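Local coordinates for protein dihydropyrimidinase (Brevibacillus agri, PDB 3SFW) that probably hydrolyses the cyclic amide bond of 5,6-dihydropyrimidines to open the ring, using a two-zinc centre of the amidohydrolase type, at residues T107-A112 with Y120-M125; E138-V141 with G145-S148; A226-A229 with Q234-V237. All coordinates share one frame; numbering follows the deposited sequence.

Contact 1: residues T107-A112 with Y120-M125; sequences TWHEKA and YGFHLM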
ATOM      1  N   THR A 107     -30.569 -20.779  26.821  1.00 15.15           N
ATOM      2  CA  THR A 107     -31.651 -19.986  26.240  1.00 14.24           C
ATOM      3  C   THR A 107     -31.756 -20.149  24.725  1.00 14.67           C
ATOM      4  O   THR A 107     -32.870 -20.376  24.169  1.00 12.85           O
ATOM      5  CB  THR A 107     -31.476 -18.520  26.598  1.00 17.51           C
ATOM      6  OG1 THR A 107     -31.597 -18.393  28.014  1.00 18.39           O
ATOM      7  CG2 THR A 107     -32.577 -17.657  25.909  1.00 17.34           C
ATOM      8  N   TRP A 108     -30.605 -20.122  24.060  1.00 14.02           N
ATOM      9  CA  TRP A 108     -30.582 -20.372  22.614  1.00 14.95           C
ATOM     10  C   TRP A 108     -30.970 -21.791  22.187  1.00 15.45           C
ATOM     11  O   TRP A 108     -31.664 -21.965  21.193  1.00 13.96           O
ATOM     12  CB  TRP A 108     -29.236 -19.910  21.984  1.00 12.33           C
ATOM     13  CG  TRP A 108     -29.354 -18.648  21.212  1.00 13.70           C
ATOM     14  CD1 TRP A 108     -29.319 -18.536  19.837  1.00 13.66           C
ATOM     15  CD2 TRP A 108     -29.640 -17.336  21.716  1.00 12.61           C
ATOM     16  NE1 TRP A 108     -29.600 -17.240  19.466  1.00 12.32           N
ATOM     17  CE2 TRP A 108     -29.763 -16.471  20.585  1.00 13.02           C
ATOM     18  CE3 TRP A 108     -29.836 -16.796  23.014  1.00 12.28           C
ATOM     19  CZ2 TRP A 108     -30.091 -15.107  20.710  1.00 13.95           C
ATOM     20  CZ3 TRP A 108     -30.101 -15.405  23.141  1.00 14.96           C
ATOM     21  CH2 TRP A 108     -30.204 -14.581  21.991  1.00 14.57           C
ATOM     22  N   HIS A 109     -30.538 -22.825  22.935  1.00 13.22           N
ATOM     23  CA  HIS A 109     -31.002 -24.173  22.635  1.00 12.86           C
ATOM     24  C   HIS A 109     -32.528 -24.237  22.752  1.00 11.56           C
ATOM     25  O   HIS A 109     -33.187 -24.886  21.930  1.00 13.33           O
ATOM     26  CB  HIS A 109     -30.344 -25.182  23.581  1.00 12.54           C
ATOM     27  CG  HIS A 109     -28.981 -25.625  23.134  1.00 12.42           C
ATOM     28  ND1 HIS A 109     -28.791 -26.458  22.052  1.00 13.46           N
ATOM     29  CD2 HIS A 109     -27.742 -25.249  23.547  1.00 13.19           C
ATOM     30  CE1 HIS A 109     -27.490 -26.681  21.904  1.00 14.96           C
ATOM     31  NE2 HIS A 109     -26.832 -25.936  22.778  1.00 11.80           N
ATOM     32  N   GLU A 110     -33.083 -23.518  23.724  1.00 12.74           N
ATOM     33  CA  GLU A 110     -34.549 -23.561  23.923  1.00 16.35           C
ATOM     34  C   GLU A 110     -35.294 -22.800  22.786  1.00 16.77           C
ATOM     35  O   GLU A 110     -36.308 -23.285  22.306  1.00 15.07           O
ATOM     36  CB  GLU A 110     -34.937 -23.065  25.322  1.00 19.68           C
ATOM     37  CG  GLU A 110     -36.455 -23.029  25.641  1.00 30.05           C
ATOM     38  CD  GLU A 110     -37.144 -24.400  25.559  1.00 35.67           C
ATOM     39  OE1 GLU A 110     -38.396 -24.431  25.446  1.00 38.78           O
ATOM     40  OE2 GLU A 110     -36.452 -25.445  25.618  1.00 38.12           O
ATOM     41  N   LYS A 111     -34.641 -21.793  22.182  1.00 14.72           N
ATOM     42  CA  LYS A 111     -35.215 -21.155  20.981  1.00 14.97           C
ATOM     43  C   LYS A 111     -35.307 -22.153  19.824  1.00 16.22           C
ATOM     44  O   LYS A 111     -36.237 -22.093  19.010  1.00 17.53           O
ATOM     45  CB  LYS A 111     -34.389 -19.926  20.523  1.00 13.00           C
ATOM     46  CG  LYS A 111     -34.355 -18.780  21.445  1.00 12.46           C
ATOM     47  CD  LYS A 111     -33.449 -17.653  20.834  1.00 17.18           C
ATOM     48  CE  LYS A 111     -33.332 -16.476  21.775  1.00 16.66           C
ATOM     49  NZ  LYS A 111     -34.679 -15.790  21.958  1.00 15.06           N
ATOM     50  N   ALA A 112     -34.300 -23.014  19.679  1.00 12.65           N
ATOM     51  CA  ALA A 112     -34.229 -23.870  18.513  1.00 14.66           C
ATOM     52  C   ALA A 112     -34.889 -25.254  18.679  1.00 17.92           C
ATOM     53  O   ALA A 112     -35.364 -25.858  17.715  1.00 17.71           O
ATOM     54  CB  ALA A 112     -32.772 -24.016  18.067  1.00 16.43           C
ATOM     55  N   TYR A 120     -28.325 -26.627  12.759  1.00 11.36           N
ATOM     56  CA  TYR A 120     -27.922 -25.296  13.255  1.00 10.13           C
ATOM     57  C   TYR A 120     -26.761 -25.425  14.216  1.00 10.40           C
ATOM     58  O   TYR A 120     -26.731 -26.345  15.067  1.00 11.40           O
ATOM     59  CB  TYR A 120     -29.095 -24.559  13.944  1.00 12.24           C
ATOM     60  CG  TYR A 120     -29.752 -25.364  15.063  1.00 10.29           C
ATOM     61  CD1 TYR A 120     -30.726 -26.347  14.773  1.00  9.90           C
ATOM     62  CD2 TYR A 120     -29.406 -25.123  16.419  1.00 11.11           C
ATOM     63  CE1 TYR A 120     -31.259 -27.174  15.805  1.00 10.29           C
ATOM     64  CE2 TYR A 120     -29.939 -25.915  17.439  1.00 13.85           C
ATOM     65  CZ  TYR A 120     -30.892 -26.901  17.136  1.00 13.01           C
ATOM     66  OH  TYR A 120     -31.403 -27.674  18.173  1.00 14.40           O
ATOM     67  N   GLY A 121     -25.889 -24.421  14.197  1.00 11.42           N
ATOM     68  CA  GLY A 121     -24.939 -24.277  15.260  1.00 10.54           C
ATOM     69  C   GLY A 121     -25.140 -22.921  15.872  1.00 10.76           C
ATOM     70  O   GLY A 121     -26.007 -22.128  15.403  1.00 11.98           O
ATOM     71  N   PHE A 122     -24.371 -22.639  16.928  1.00 11.86           N
ATOM     72  CA  PHE A 122     -24.357 -21.311  17.514  1.00  9.77           C
ATOM     73  C   PHE A 122     -22.948 -20.727  17.526  1.00  9.47           C
ATOM     74  O   PHE A 122     -21.984 -21.418  17.872  1.00 11.76           O
ATOM     75  CB  PHE A 122     -24.864 -21.342  18.980  1.00  9.78           C
ATOM     76  CG  PHE A 122     -26.294 -21.813  19.124  1.00 11.19           C
ATOM     77  CD1 PHE A 122     -27.305 -21.381  18.236  1.00 12.77           C
ATOM     78  CD2 PHE A 122     -26.628 -22.691  20.153  1.00 13.52           C
ATOM     79  CE1 PHE A 122     -28.559 -21.878  18.308  1.00 15.18           C
ATOM     80  CE2 PHE A 122     -27.935 -23.212  20.236  1.00 16.45           C
ATOM     81  CZ  PHE A 122     -28.899 -22.781  19.351  1.00 14.60           C
ATOM     82  N   HIS A 123     -22.857 -19.400  17.304  1.00 10.26           N
ATOM     83  CA  HIS A 123     -21.700 -18.604  17.787  1.00  9.34           C
ATOM     84  C   HIS A 123     -22.048 -18.035  19.170  1.00 11.38           C
ATOM     85  O   HIS A 123     -23.217 -17.913  19.513  1.00 10.36           O
ATOM     86  CB  HIS A 123     -21.404 -17.398  16.859  1.00  9.33           C
ATOM     87  CG  HIS A 123     -21.485 -17.699  15.397  1.00  9.60           C
ATOM     88  ND1 HIS A 123     -20.520 -18.435  14.711  1.00  9.42           N
ATOM     89  CD2 HIS A 123     -22.381 -17.278  14.467  1.00 10.71           C
ATOM     90  CE1 HIS A 123     -20.838 -18.439  13.425  1.00 11.70           C
ATOM     91  NE2 HIS A 123     -22.003 -17.813  13.270  1.00 11.22           N
ATOM     92  N   LEU A 124     -21.060 -17.521  19.888  1.00 10.25           N
ATOM     93  CA  LEU A 124     -21.360 -16.903  21.223  1.00 10.00           C
ATOM     94  C   LEU A 124     -20.827 -15.482  21.294  1.00 11.11           C
ATOM     95  O   LEU A 124     -19.621 -15.251  21.088  1.00 11.33           O
ATOM     96  CB  LEU A 124     -20.705 -17.738  22.334  1.00  9.45           C
ATOM     97  CG  LEU A 124     -21.004 -17.217  23.747  1.00 10.33           C
ATOM     98  CD1 LEU A 124     -22.503 -17.413  24.046  1.00 13.28           C
ATOM     99  CD2 LEU A 124     -20.163 -18.056  24.714  1.00 13.28           C
ATOM    100  N   MET A 125     -21.715 -14.530  21.586  1.00 11.40           N
ATOM    101  CA  MET A 125     -21.317 -13.124  21.860  1.00 11.54           C
ATOM    102  C   MET A 125     -20.505 -13.006  23.147  1.00 13.16           C
ATOM    103  O   MET A 125     -20.870 -13.595  24.161  1.00 13.65           O
ATOM    104  CB  MET A 125     -22.562 -12.270  21.971  1.00 10.77           C
ATOM    105  CG  MET A 125     -22.260 -10.848  22.501  1.00 11.17           C
ATOM    106  SD  MET A 125     -23.910 -10.042  22.606  1.00 14.38           S
ATOM    107  CE  MET A 125     -23.432  -8.659  23.673  1.00 17.45           C
TER
HETATM  108  O   HOH W   1     -30.855 -27.699  20.713  1.00 25.25           O

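Contact 2: residues E138-V141 with G145-S148; sequences ESVV and GITS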
ATOM      1  N   GLU A 138     -13.645 -22.344  28.316  1.00 13.95           N
ATOM      2  CA  GLU A 138     -13.064 -23.668  28.062  1.00 13.36           C
ATOM      3  C   GLU A 138     -14.091 -24.753  27.764  1.00 15.07           C
ATOM      4  O   GLU A 138     -14.037 -25.423  26.714  1.00 13.59           O
ATOM      5  CB  GLU A 138     -12.101 -24.102  29.188  1.00 12.88           C
ATOM      6  CG  GLU A 138     -11.383 -25.398  28.828  1.00 19.25           C
ATOM      7  CD  GLU A 138     -10.369 -25.796  29.886  1.00 30.44           C
ATOM      8  OE1 GLU A 138     -10.713 -25.747  31.091  1.00 34.13           O
ATOM      9  OE2 GLU A 138      -9.217 -26.070  29.511  1.00 34.90           O
ATOM     10  N   SER A 139     -15.124 -24.860  28.601  1.00 12.23           N
ATOM     11  CA  SER A 139     -16.158 -25.867  28.298  1.00 10.45           C
ATOM     12  C   SER A 139     -17.058 -25.401  27.186  1.00 13.00           C
ATOM     13  O   SER A 139     -17.639 -26.217  26.482  1.00 13.23           O
ATOM     14  CB  SER A 139     -16.970 -26.199  29.551  1.00 14.13           C
ATOM     15  OG  SER A 139     -17.662 -25.052  29.999  1.00 14.99           O
ATOM     16  N   VAL A 140     -17.188 -24.091  27.013  1.00 11.10           N
ATOM     17  CA  VAL A 140     -17.970 -23.607  25.848  1.00 12.92           C
ATOM     18  C   VAL A 140     -17.368 -24.162  24.563  1.00 12.29           C
ATOM     19  O   VAL A 140     -18.094 -24.721  23.703  1.00 12.67           O
ATOM     20  CB  VAL A 140     -18.030 -22.047  25.783  1.00 13.34           C
ATOM     21  CG1 VAL A 140     -18.650 -21.568  24.399  1.00 12.48           C
ATOM     22  CG2 VAL A 140     -18.897 -21.488  26.961  1.00 13.13           C
ATOM     23  N   VAL A 141     -16.050 -23.977  24.400  1.00 10.64           N
ATOM     24  CA  VAL A 141     -15.373 -24.397  23.178  1.00 11.83           C
ATOM     25  C   VAL A 141     -15.293 -25.927  23.064  1.00 12.33           C
ATOM     26  O   VAL A 141     -15.677 -26.525  22.038  1.00 11.77           O
ATOM     27  CB  VAL A 141     -13.972 -23.754  23.100  1.00 10.28           C
ATOM     28  CG1 VAL A 141     -13.136 -24.373  21.957  1.00 12.86           C
ATOM     29  CG2 VAL A 141     -14.079 -22.224  22.997  1.00 10.60           C
ATOM     30  N   GLY A 145     -19.267 -27.170  21.930  1.00 12.39           N
ATOM     31  CA  GLY A 145     -19.012 -27.154  20.488  1.00 12.95           C
ATOM     32  C   GLY A 145     -19.277 -25.787  19.897  1.00 13.44           C
ATOM     33  O   GLY A 145     -19.722 -25.665  18.735  1.00 13.58           O
ATOM     34  N   ILE A 146     -19.051 -24.743  20.688  1.00 10.36           N
ATOM     35  CA  ILE A 146     -19.190 -23.365  20.136  1.00  9.45           C
ATOM     36  C   ILE A 146     -17.791 -22.780  19.995  1.00 11.00           C
ATOM     37  O   ILE A 146     -17.131 -22.481  20.992  1.00 12.58           O
ATOM     38  CB  ILE A 146     -20.057 -22.492  21.116  1.00  9.26           C
ATOM     39  CG1 ILE A 146     -21.550 -22.899  21.045  1.00 12.73           C
ATOM     40  CG2 ILE A 146     -19.993 -21.051  20.701  1.00  9.29           C
ATOM     41  CD1 ILE A 146     -21.845 -24.282  21.362  1.00 29.06           C
ATOM     42  N   THR A 147     -17.289 -22.715  18.762  1.00 10.60           N
ATOM     43  CA  THR A 147     -15.862 -22.490  18.549  1.00  8.06           C
ATOM     44  C   THR A 147     -15.675 -21.215  17.738  1.00 12.99           C
ATOM     45  O   THR A 147     -14.656 -21.020  17.110  1.00 11.56           O
ATOM     46  CB  THR A 147     -15.219 -23.664  17.825  1.00 10.54           C
ATOM     47  OG1 THR A 147     -15.949 -23.934  16.618  1.00 12.55           O
ATOM     48  CG2 THR A 147     -15.310 -24.919  18.727  1.00 10.47           C
ATOM     49  N   SER A 148     -16.686 -20.354  17.766  1.00  8.82           N
ATOM     50  CA  SER A 148     -16.550 -18.999  17.222  1.00 11.05           C
ATOM     51  C   SER A 148     -17.197 -18.047  18.229  1.00 10.50           C
ATOM     52  O   SER A 148     -18.320 -18.326  18.698  1.00 11.76           O
ATOM     53  CB  SER A 148     -17.261 -18.896  15.862  1.00 10.92           C
ATOM     54  OG  SER A 148     -18.447 -19.657  15.810  1.00 11.87           O
TER

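Contact 3: residues A226-A229 with Q234-V237; sequences ALTA and QLYV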
ATOM      1  N   ALA A 226      -5.137  -5.546  13.860  1.00 10.05           N
ATOM      2  CA  ALA A 226      -3.909  -5.303  14.608  1.00 11.21           C
ATOM      3  C   ALA A 226      -3.887  -6.104  15.917  1.00 11.17           C
ATOM      4  O   ALA A 226      -2.852  -6.693  16.292  1.00 12.06           O
ATOM      5  CB  ALA A 226      -3.772  -3.790  14.938  1.00 10.43           C
ATOM      6  N   LEU A 227      -5.016  -6.135  16.607  1.00 11.97           N
ATOM      7  CA  LEU A 227      -5.087  -6.841  17.886  1.00 10.68           C
ATOM      8  C   LEU A 227      -4.982  -8.341  17.633  1.00 11.24           C
ATOM      9  O   LEU A 227      -4.344  -9.060  18.398  1.00 11.53           O
ATOM     10  CB  LEU A 227      -6.441  -6.524  18.568  1.00 10.77           C
ATOM     11  CG  LEU A 227      -6.397  -5.378  19.601  1.00 13.95           C
ATOM     12  CD1 LEU A 227      -5.758  -4.106  19.018  1.00 14.72           C
ATOM     13  CD2 LEU A 227      -7.806  -5.111  20.088  1.00 14.63           C
ATOM     14  N   THR A 228      -5.534  -8.808  16.520  1.00  9.88           N
ATOM     15  CA  THR A 228      -5.367 -10.212  16.127  1.00  8.36           C
ATOM     16  C   THR A 228      -3.889 -10.561  15.874  1.00 11.89           C
ATOM     17  O   THR A 228      -3.425 -11.569  16.363  1.00 12.60           O
ATOM     18  CB  THR A 228      -6.207 -10.588  14.861  1.00 10.63           C
ATOM     19  OG1 THR A 228      -7.588 -10.382  15.163  1.00  9.64           O
ATOM     20  CG2 THR A 228      -5.998 -12.039  14.485  1.00 11.14           C
ATOM     21  N   ALA A 229      -3.160  -9.737  15.108  1.00 10.59           N
ATOM     22  CA  ALA A 229      -1.740  -9.975  14.911  1.00 13.97           C
ATOM     23  C   ALA A 229      -0.955  -9.970  16.243  1.00 15.62           C
ATOM     24  O   ALA A 229      -0.114 -10.823  16.447  1.00 16.48           O
ATOM     25  CB  ALA A 229      -1.155  -8.888  13.950  1.00 13.74           C
ATOM     26  N   GLN A 234      -6.812 -15.763  15.337  1.00 11.03           N
ATOM     27  CA  GLN A 234      -7.466 -15.851  14.014  1.00 11.17           C
ATOM     28  C   GLN A 234      -8.775 -15.065  14.050  1.00 11.20           C
ATOM     29  O   GLN A 234      -9.498 -15.116  15.041  1.00 11.48           O
ATOM     30  CB  GLN A 234      -7.727 -17.308  13.603  1.00 12.65           C
ATOM     31  CG  GLN A 234      -8.335 -18.207  14.745  1.00 10.99           C
ATOM     32  CD  GLN A 234      -7.231 -18.984  15.512  1.00 13.10           C
ATOM     33  OE1 GLN A 234      -6.095 -19.111  15.049  1.00 13.72           O
ATOM     34  NE2 GLN A 234      -7.559 -19.458  16.714  1.00 14.42           N
ATOM     35  N   LEU A 235      -9.042 -14.289  12.986  1.00  8.38           N
ATOM     36  CA  LEU A 235     -10.096 -13.280  13.010  1.00  8.53           C
ATOM     37  C   LEU A 235     -10.991 -13.507  11.819  1.00  8.74           C
ATOM     38  O   LEU A 235     -10.504 -13.812  10.725  1.00  9.36           O
ATOM     39  CB  LEU A 235      -9.480 -11.859  12.875  1.00 10.02           C
ATOM     40  CG  LEU A 235     -10.518 -10.704  12.864  1.00  9.51           C
ATOM     41  CD1 LEU A 235     -11.063 -10.514  14.336  1.00  9.86           C
ATOM     42  CD2 LEU A 235      -9.807  -9.413  12.442  1.00 10.45           C
ATOM     43  N   TYR A 236     -12.294 -13.347  12.026  1.00  9.02           N
ATOM     44  CA  TYR A 236     -13.266 -13.405  10.939  1.00 10.19           C
ATOM     45  C   TYR A 236     -14.112 -12.133  10.981  1.00 10.16           C
ATOM     46  O   TYR A 236     -14.781 -11.867  11.934  1.00 10.56           O
ATOM     47  CB  TYR A 236     -14.124 -14.657  11.114  1.00  9.29           C
ATOM     48  CG  TYR A 236     -15.214 -14.863  10.081  1.00  8.16           C
ATOM     49  CD1 TYR A 236     -16.437 -14.179  10.181  1.00  9.37           C
ATOM     50  CD2 TYR A 236     -15.102 -15.895   9.130  1.00  7.41           C
ATOM     51  CE1 TYR A 236     -17.512 -14.474   9.307  1.00  9.82           C
ATOM     52  CE2 TYR A 236     -16.132 -16.179   8.231  1.00  9.67           C
ATOM     53  CZ  TYR A 236     -17.323 -15.464   8.314  1.00  8.96           C
ATOM     54  OH  TYR A 236     -18.402 -15.856   7.547  1.00 10.27           O
ATOM     55  N   VAL A 237     -13.965 -11.298   9.972  1.00  7.13           N
ATOM     56  CA  VAL A 237     -14.667 -10.030   9.932  1.00  9.10           C
ATOM     57  C   VAL A 237     -16.020 -10.255   9.269  1.00  9.99           C
ATOM     58  O   VAL A 237     -16.085 -10.579   8.069  1.00  9.81           O
ATOM     59  CB  VAL A 237     -13.877  -8.962   9.121  1.00 10.05           C
ATOM     60  CG1 VAL A 237     -14.610  -7.571   9.240  1.00  8.97           C
ATOM     61  CG2 VAL A 237     -12.402  -8.864   9.621  1.00 10.56           C
TER

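Contact 1: residues T107-A112 with Y120-M125
Phe122 of strand 119-124 lies against Trp108 and His109, consecutive residues of helix 101-112, in the beta-alpha-beta unit that strand 86-93 opens in this alpha/beta-barrel hydrolase. The helix runs roughly antiparallel to the strand, and the three rings make an aromatic cluster. Trp108 comes over one face of the Phe122 ring: CB stands 4.0 Å from the ring centroid, close to the ring normal, in a CH-pi contact. The indole follows as a T-shaped partner, its five-membered ring turning its edge to that face with the planes at 86°; CD1 approaches Phe122 CE1 at 3.8 Å. The indole NE1 is hydrogen-bonded to Asp91 OD1, which restrains the ring's rotation, and Lys111 CE lies over one of its faces. Against His109 the roles change. Here Phe122 offers its edge, and its CE2 sits 3.7 Å above the imidazole plane, over the ring centre, in a second edge-to-face pair with planes at 79°. Phe122 reaches both partners because its CG is anti to the carbonyl carbon (chi1 -62°), projecting the ring toward the helix. One helix turn on, Ala112 CB lies over one face of the Tyr120 ring in a CH-pi contact, 3.8 Å from the ring centroid and offset toward CE2 and CZ. Phe74 of helix 74-83 also packs on Ala112 and Phe122. No direct hydrogen bond crosses between the segments, but one water, in plane at the edges of the His109 imidazole and the Tyr120 phenol ring, bridges these two residues: it is 2.8 Å from His109 ND1 and 2.6 Å from Tyr120 OH.

Contact 2: residues E138-V141 with G145-S148
Ile146 N donates to Val140 O over 3.2 Å in a nearly straight bond (N-H...O 167°), the donor tilted out of the carbonyl plane. Beside this bond, Val140 CG1 packs against Ile146 CB at 3.7 Å, and Val141 CA makes a CA-H...O contact of 3.4 Å with Ile146 O (158° at H). That carbonyl oxygen is buried and has no hydrogen-bonding partner in the model; the CA-H contact is joined by Val141 CG2, 3.7 Å from Ile146 O. Thr147 adds its methyl: CG2, anti to the carbonyl carbon with OG1 at chi1 53°, lies 3.9 Å from Val141 CG1, while OG1 turns to Ser456 O. Gly145, the first residue after helix 131-142 to leave helical angles, has positive phi, which lets the chain turn back over the helix's last turn, in the alpha/beta barrel of the amidohydrolases; from here the chain heads to Lys150, the carboxylated lysine bound to both zinc ions. Further out, Leu124 of strand 119-124 packs on both Val140 and Ile146, Leu176 of helix 163-176 covers Val141, and Ser148 OG is hydrogen-bonded to His123 and Arg455.

Contact 3: residues A226-A229 with Q234-V237
Thr228 meets Leu235 without any ring or amide between them; the flat groups of strand 234-237 belong to Gln234 and Tyr236, whose side chains leave the strand on the side turned from the helix. The Tyr236 ring is in an edge-to-face pair with Phe376, and at its rim OH is hydrogen-bonded to Glu262 OE2 and Thr311 OG1. The Gln234 amide is held by NE2 to Ala178 O. What faces the helix is aliphatic. Leu235 has CG anti to the backbone N (chi1 179°), and its CB comes up to Thr228 OG1 at 3.3 Å. The two methyls fan out round the same oxygen, CD1 and CD2 of Leu235 each 3.6 Å from Thr228 OG1, so the oxygen sits over the triangle of CB, CD1 and CD2. No bond across the contact engages this oxygen: with chi1 near -61° it lies beside its own backbone N and is hydrogen-bonded to Ala224 O one helix turn back, which leaves its flank to the leucine. Helix 214-230 is one of the outer helices of the alpha/beta barrel, and strand 234-237, flanked by parallel strands 180-182 and 258-263, is one of its staves; a short loop joins the two. Two residues beyond the strand, His239 binds zinc; the Leu235 side chain itself is about 13 Å from a bound zinc ion. Thr228 CG2 lies 3.8 Å from Leu235 CB and 3.9 Å from Gln234 N. Leu170 of helix 163-176 packs on Thr228, and Leu227 next to it reaches Val189 of a second subunit.

The three contacts follow one another along the chain and all lie within the amidohydrolase barrel. Contacts 1 and 2 have centres 12 Å apart and touch: Leu124 N lies 3.1 Å from Ser148 O, a probable hydrogen bond that sets segment 145-148 beside strand 119-124. Thr147 in turn bonds through its backbone to Leu179, just before strand 180-182, which neighbours strand 234-237 of contact 3. Contact 3 lies about 18 Å from contact 2 and 24 Å from contact 1, centre to centre, without touching either. Segments 145-148 and 234-237 are followed closely in the chain by Lys150, which bridges both zinc ions, and His239, which binds one of them.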